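PDB 3HTN: putative DNA binding protein from Bacteroides thetaiotaomicron VPI-5482, which binds metal ions through its plants and prokaryotes conserved (PCC) domain and may also bind DNA. Local coordinates for the interface of chains A and B. Residues are numbered along the deposited sequence; one frame, centred on the assembly and turned at random. Chains: chain A/B, Putative DNA binding protein.

The interface of chains A and B. Residues chain A 105-107; chain B 107-109.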
ATOM      1  N   TYR A 105      15.672 -10.858  -0.700  1.00 14.89           N
ATOM      2  CA  TYR A 105      14.270 -10.694  -0.266  1.00 16.15           C
ATOM      3  C   TYR A 105      14.153  -9.783   0.942  1.00 15.81           C
ATOM      4  O   TYR A 105      13.033  -9.471   1.354  1.00 15.71           O
ATOM      5  CB  TYR A 105      13.528 -12.034  -0.036  1.00 16.80           C
ATOM      6  CG  TYR A 105      13.681 -12.946  -1.223  1.00 17.59           C
ATOM      7  CD1 TYR A 105      12.933 -12.752  -2.366  1.00 20.29           C
ATOM      8  CD2 TYR A 105      14.647 -13.946  -1.221  1.00 18.54           C
ATOM      9  CE1 TYR A 105      13.103 -13.582  -3.480  1.00 18.45           C
ATOM     10  CE2 TYR A 105      14.846 -14.743  -2.329  1.00 21.75           C
ATOM     11  CZ  TYR A 105      14.052 -14.561  -3.442  1.00 20.20           C
ATOM     12  OH  TYR A 105      14.262 -15.389  -4.530  1.00 23.13           O
ATOM     13  N   SER A 106      15.269  -9.246   1.439  1.00 16.28           N
ATOM     14  CA  SER A 106      15.193  -8.269   2.506  1.00 14.76           C
ATOM     15  C   SER A 106      14.567  -6.997   1.964  1.00 14.99           C
ATOM     16  O   SER A 106      14.679  -6.711   0.772  1.00 15.12           O
ATOM     17  CB  SER A 106      16.557  -7.986   3.125  1.00 15.52           C
ATOM     18  OG  SER A 106      17.439  -7.342   2.207  1.00 17.04           O
ATOM     19  N   ALA A 107      13.857  -6.270   2.820  1.00 15.14           N
ATOM     20  CA  ALA A 107      13.168  -5.086   2.421  1.00 14.64           C
ATOM     21  C   ALA A 107      13.852  -3.811   2.888  1.00 16.58           C
ATOM     22  O   ALA A 107      14.334  -3.754   4.021  1.00 16.29           O
ATOM     23  CB  ALA A 107      11.724  -5.115   2.925  1.00 16.25           C
TER
ATOM     24  N   ALA B 107      11.176  -7.088   7.738  1.00 14.71           N
ATOM     25  CA  ALA B 107      10.331  -7.194   6.567  1.00 13.69           C
ATOM     26  C   ALA B 107      11.028  -7.907   5.432  1.00 14.69           C
ATOM     27  O   ALA B 107      12.244  -7.705   5.199  1.00 16.29           O
ATOM     28  CB  ALA B 107       9.861  -5.782   6.115  1.00 14.68           C
ATOM     29  N   LEU B 108      10.248  -8.722   4.720  1.00 14.01           N
ATOM     30  CA  LEU B 108      10.622  -9.312   3.446  1.00 13.84           C
ATOM     31  C   LEU B 108       9.712  -8.727   2.384  1.00 13.49           C
ATOM     32  O   LEU B 108       8.587  -8.358   2.663  1.00 14.59           O
ATOM     33  CB  LEU B 108      10.491 -10.831   3.455  1.00 15.56           C
ATOM     34  CG  LEU B 108      11.240 -11.578   4.545  1.00 15.59           C
ATOM     35  CD1 LEU B 108      10.768 -13.046   4.626  1.00 17.11           C
ATOM     36  CD2 LEU B 108      12.782 -11.451   4.360  1.00 15.86           C
ATOM     37  N   ALA B 109      10.192  -8.608   1.160  1.00 13.63           N
ATOM     38  CA  ALA B 109       9.400  -8.010   0.096  1.00 14.59           C
ATOM     39  C   ALA B 109       9.782  -8.559  -1.247  1.00 14.78           C
ATOM     40  O   ALA B 109      10.956  -8.872  -1.506  1.00 14.48           O
ATOM     41  CB  ALA B 109       9.566  -6.477   0.083  1.00 15.26           C
TER
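The methyl of A:Ala107 sits between those of B:Ala107 and B:Ala109 at the centre of this patch. CB of A:Ala107 reaches across to chain B and touches both CB of B:Ala107 and CB of B:Ala109, each at 3.8 Å. The two chain B methyls come from alternate residues of one strand, 107-112, and therefore point to the same face of it. B:Leu108, lying between them in sequence, sends its side chain to the opposite face. There its CG sits beside the backbone N and anti to the carbonyl carbon (chi1 -55°), and the CD2 branch comes to 3.6 Å from the backbone O of A:Tyr105. CB of B:Leu108 lies equally near that oxygen, giving the carbonyl an apolar flank next to its polar partner.

Further out, main chain takes over. The amide N of B:Ala109 donates to O of A:Tyr105 at 3.0 Å, a fairly straight bond (157° at H) with the donor tilted only modestly from the carbonyl plane. The second bond runs the other way: N of A:Ala107 donates to O of B:Ala107 at 3.2 Å. It is more bent, 138° at H, and its donor stands well above the carbonyl plane, so it is probably the weaker of the pair. Together they flank an antiparallel bridge between A:Ser106 and B:Leu108, joining the start of strand 107-117 in chain A and the loop just before it to the edge of the chain B strand.

The alanine methyls pack on one face of this short stretch of intermolecular sheet, and the leucine covers the other. In the deposited three-copy assembly the patch ties one subunit to its neighbour, and it probably helps hold together a trimer of the kind expected for this family.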